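Local structure of Beta/gamma crystallin 'Greek key' domain-containing protein (Methanosaeta thermophila PT, 5HT7) at residues K15-D27 / Y71-S83. The protein binds transition metal ions such as iron(II) as a trimeric beta/gamma-crystallin, though its wider role in this archaeon is not established. Sequence-based numbering, arbitrary orientation.
With FE2 (Fe (II) ion), chain D.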
# COMPACT_ATOMS: atom_id res chain seq x y z
N LYS A 15 4.09 2.02 5.32
CA LYS A 15 3.15 1.39 6.23
C LYS A 15 1.79 2.07 6.10
O LYS A 15 1.69 3.28 6.25
CB LYS A 15 3.66 1.50 7.67
CG LYS A 15 2.76 0.88 8.73
CD LYS A 15 3.44 0.95 10.10
CE LYS A 15 2.43 0.70 11.21
NZ LYS A 15 1.79 -0.63 11.11
N HIS A 16 0.75 1.28 5.82
CA HIS A 16 -0.61 1.79 5.73
C HIS A 16 -1.30 1.79 7.07
O HIS A 16 -1.26 0.79 7.79
CB HIS A 16 -1.44 0.92 4.78
CG HIS A 16 -0.91 0.92 3.38
ND1 HIS A 16 -1.24 1.90 2.47
CD2 HIS A 16 -0.06 0.09 2.74
CE1 HIS A 16 -0.63 1.66 1.33
NE2 HIS A 16 0.09 0.56 1.47
N ILE A 17 -1.94 2.91 7.38
CA ILE A 17 -2.67 3.05 8.63
C ILE A 17 -4.16 3.19 8.34
O ILE A 17 -4.56 4.11 7.64
CB ILE A 17 -2.22 4.27 9.44
CG1 ILE A 17 -0.69 4.37 9.47
CG2 ILE A 17 -2.79 4.20 10.84
CD1 ILE A 17 -0.05 3.29 10.29
N PHE A 18 -4.96 2.27 8.88
CA PHE A 18 -6.39 2.33 8.67
C PHE A 18 -7.05 2.69 9.99
O PHE A 18 -7.02 1.90 10.93
CB PHE A 18 -6.91 1.00 8.11
CG PHE A 18 -6.47 0.75 6.69
CD1 PHE A 18 -7.17 1.30 5.63
CD2 PHE A 18 -5.34 0.00 6.42
CE1 PHE A 18 -6.75 1.10 4.33
CE2 PHE A 18 -4.91 -0.21 5.12
CZ PHE A 18 -5.62 0.34 4.07
N GLU A 19 -7.57 3.91 10.05
CA GLU A 19 -8.27 4.45 11.22
C GLU A 19 -7.35 4.76 12.40
O GLU A 19 -7.38 5.87 12.92
CB GLU A 19 -9.37 3.49 11.68
CG GLU A 19 -10.63 3.57 10.84
CD GLU A 19 -11.23 4.96 10.86
OE1 GLU A 19 -11.42 5.49 11.98
OE2 GLU A 19 -11.49 5.51 9.78
N SER A 20 -6.54 3.79 12.82
CA SER A 20 -5.60 4.04 13.90
C SER A 20 -4.55 2.97 13.99
O SER A 20 -4.69 1.90 13.38
CB SER A 20 -6.34 4.12 15.24
OG SER A 20 -7.04 2.91 15.49
N ASP A 21 -3.50 3.27 14.74
CA ASP A 21 -2.52 2.26 15.12
C ASP A 21 -2.06 2.58 16.53
O ASP A 21 -1.41 3.61 16.74
CB ASP A 21 -1.34 2.24 14.15
CG ASP A 21 -0.42 1.05 14.37
OD1 ASP A 21 -0.35 0.55 15.52
OD2 ASP A 21 0.24 0.59 13.41
N ALA A 22 -2.38 1.71 17.49
CA ALA A 22 -2.07 1.98 18.88
C ALA A 22 -0.61 1.68 19.22
O ALA A 22 -0.16 1.97 20.32
CB ALA A 22 -3.00 1.18 19.82
N ASP A 23 0.12 1.10 18.27
CA ASP A 23 1.49 0.67 18.56
C ASP A 23 2.29 0.53 17.27
O ASP A 23 2.57 -0.58 16.84
CB ASP A 23 1.45 -0.65 19.33
CG ASP A 23 2.70 -0.91 20.15
OD1 ASP A 23 3.61 -0.06 20.21
OD2 ASP A 23 2.76 -2.00 20.76
N VAL A 24 2.63 1.66 16.66
CA VAL A 24 3.34 1.65 15.37
C VAL A 24 4.65 0.87 15.48
O VAL A 24 5.00 0.08 14.59
CB VAL A 24 3.63 3.08 14.86
CG1 VAL A 24 4.57 3.03 13.65
CG2 VAL A 24 2.35 3.81 14.49
N GLY A 25 5.34 1.04 16.61
CA GLY A 25 6.64 0.41 16.82
C GLY A 25 6.61 -1.09 17.04
O GLY A 25 7.65 -1.74 17.10
N ALA A 26 5.41 -1.65 17.17
CA ALA A 26 5.25 -3.08 17.33
C ALA A 26 5.29 -3.79 15.97
O ALA A 26 5.34 -5.01 15.91
CB ALA A 26 3.94 -3.40 18.07
N ASP A 27 5.29 -3.01 14.89
CA ASP A 27 5.33 -3.55 13.54
C ASP A 27 6.77 -3.83 13.13
O ASP A 27 7.48 -2.93 12.71
CB ASP A 27 4.69 -2.58 12.53
CG ASP A 27 4.37 -3.25 11.19
OD1 ASP A 27 4.93 -4.33 10.92
OD2 ASP A 27 3.56 -2.69 10.42
N TYR A 71 7.99 19.28 11.33
CA TYR A 71 6.94 19.52 12.31
C TYR A 71 7.37 19.07 13.70
O TYR A 71 6.57 19.03 14.63
CB TYR A 71 5.64 18.80 11.90
CG TYR A 71 5.09 19.24 10.56
CD1 TYR A 71 5.55 18.66 9.38
CD2 TYR A 71 4.12 20.22 10.47
CE1 TYR A 71 5.05 19.05 8.15
CE2 TYR A 71 3.62 20.62 9.25
CZ TYR A 71 4.08 20.03 8.10
OH TYR A 71 3.58 20.43 6.88
N GLY A 72 8.65 18.71 13.83
CA GLY A 72 9.20 18.27 15.10
C GLY A 72 8.85 16.84 15.46
O GLY A 72 8.95 16.43 16.62
N ILE A 73 8.44 16.07 14.46
CA ILE A 73 8.05 14.69 14.69
C ILE A 73 9.15 13.75 14.23
O ILE A 73 9.49 13.72 13.04
CB ILE A 73 6.74 14.36 13.95
CG1 ILE A 73 5.61 15.27 14.47
CG2 ILE A 73 6.40 12.89 14.11
CD1 ILE A 73 4.36 15.23 13.65
N ASN A 74 9.71 13.00 15.16
CA ASN A 74 10.77 12.08 14.80
C ASN A 74 10.40 10.63 15.13
O ASN A 74 10.95 9.69 14.55
CB ASN A 74 12.09 12.48 15.48
CG ASN A 74 12.77 13.66 14.79
OD1 ASN A 74 13.40 13.50 13.74
ND2 ASN A 74 12.63 14.85 15.37
N VAL A 75 9.46 10.46 16.05
CA VAL A 75 8.98 9.13 16.39
C VAL A 75 7.45 9.13 16.50
O VAL A 75 6.87 10.09 17.00
CB VAL A 75 9.61 8.61 17.70
CG1 VAL A 75 9.35 9.58 18.84
CG2 VAL A 75 9.09 7.22 18.04
N ILE A 76 6.81 8.08 16.01
CA ILE A 76 5.36 7.96 16.12
C ILE A 76 5.03 6.67 16.85
O ILE A 76 5.14 5.57 16.29
CB ILE A 76 4.68 7.99 14.73
CG1 ILE A 76 5.06 9.27 13.98
CG2 ILE A 76 3.16 7.86 14.87
CD1 ILE A 76 4.44 9.37 12.58
N GLY A 77 4.62 6.79 18.10
CA GLY A 77 4.30 5.60 18.87
C GLY A 77 2.90 5.11 18.54
O GLY A 77 2.62 3.92 18.67
N SER A 78 2.03 6.03 18.15
CA SER A 78 0.66 5.69 17.78
C SER A 78 0.06 6.85 17.00
O SER A 78 0.60 7.96 17.00
CB SER A 78 -0.19 5.38 19.02
OG SER A 78 -0.22 6.48 19.91
N MET A 79 -1.06 6.59 16.32
CA MET A 79 -1.76 7.64 15.61
C MET A 79 -3.20 7.22 15.35
O MET A 79 -3.49 6.03 15.28
CB MET A 79 -1.07 7.99 14.28
CG MET A 79 -0.80 6.80 13.38
SD MET A 79 0.28 7.21 11.99
CE MET A 79 -0.63 8.48 11.17
N LYS A 80 -4.09 8.19 15.21
CA LYS A 80 -5.49 7.88 15.00
C LYS A 80 -6.21 9.03 14.30
O LYS A 80 -5.85 10.20 14.44
CB LYS A 80 -6.20 7.56 16.33
CG LYS A 80 -6.77 8.76 17.07
CD LYS A 80 -7.94 8.37 18.00
CE LYS A 80 -9.13 7.80 17.21
NZ LYS A 80 -10.47 7.97 17.88
N ARG A 81 -7.22 8.66 13.52
CA ARG A 81 -8.06 9.61 12.82
C ARG A 81 -9.00 10.23 13.83
O ARG A 81 -9.69 9.52 14.55
CB ARG A 81 -8.82 8.90 11.71
CG ARG A 81 -9.49 9.82 10.72
CD ARG A 81 -10.24 9.03 9.67
NE ARG A 81 -11.13 9.90 8.91
CZ ARG A 81 -11.92 9.50 7.93
NH1 ARG A 81 -11.94 8.22 7.57
NH2 ARG A 81 -12.69 10.38 7.31
N ILE A 82 -9.05 11.56 13.90
CA ILE A 82 -9.93 12.20 14.87
C ILE A 82 -11.23 12.70 14.24
O ILE A 82 -12.19 13.00 14.95
CB ILE A 82 -9.23 13.36 15.60
CG1 ILE A 82 -8.60 14.31 14.59
CG2 ILE A 82 -8.19 12.83 16.57
CD1 ILE A 82 -7.75 15.39 15.22
N SER A 83 -11.25 12.77 12.92
CA SER A 83 -12.44 13.18 12.20
C SER A 83 -12.45 12.59 10.79
O SER A 83 -11.40 12.46 10.17
CB SER A 83 -12.52 14.70 12.12
OG SER A 83 -11.55 15.19 11.21
FE FE2 D . 1.34 -0.65 0.01
O HOH W 1 4.69 2.03 19.08
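Glu19 and Arg81 meet where strand 78-81 runs past the turn before strand 20-21. Arg81 stretches out straight from CG to NE. Glu19 is bent at its second torsion (chi2 -59°), which brings the carboxylate back to the guanidinium. OE2 of Glu19 lies 3.5 Å from NH1 of Arg81, a long salt bridge, with the two planes 41° apart. NE of Arg81 donates in the guanidinium plane to O of Ser83, so the chain terminus also steadies this group. With an alanine here, the Glu19 carboxylate would probably lose its mate and the Ser83 carbonyl its NE donor. The backbones pair here too: Arg81 N bonds to Glu19 O at 2.9 Å, almost in line with the carbonyl.

Asp21 and Met79 form the antiparallel hydrogen-bonded pair. Next to it, Ser20 and Lys80 set their CB atoms side by side at 3.6 Å. Met79 lies on the same face as Asp21, opposite Ser20 and Lys80. There it crosses Ile17 at a slant, SD 3.9 Å from CG1 of Ile17, and Leu4 of strand 3-5 packs against it. Further along, Val24 CB sits 3.2 Å from Ile76 O, and the CG2 methyls of the two residues touch. Val24 N donates to Gly77 O from above the carbonyl plane. A water also donates to Gly77 O, and it joins Asp23 OD1 to Gly25 N. Asp21 OD1 accepts from Asp23 N, an Asx turn, and forms a salt bridge with Arg11 of a neighbouring subunit. Lys15 NZ bonds to Asp27 OD2 and more weakly to Asp21 OD2.

Tyr47 is matched by two residues, Gly77 and Ser78, a classic beta bulge. His16 on strand 14-16 binds iron with His14 and their copies in two neighbouring subunits. Strand 20-21 pairs with strand 78-81 in one sheet, while residues 15-27 lead there from strand 14-16 of the other, in a Greek key beta/gamma-crystallin domain.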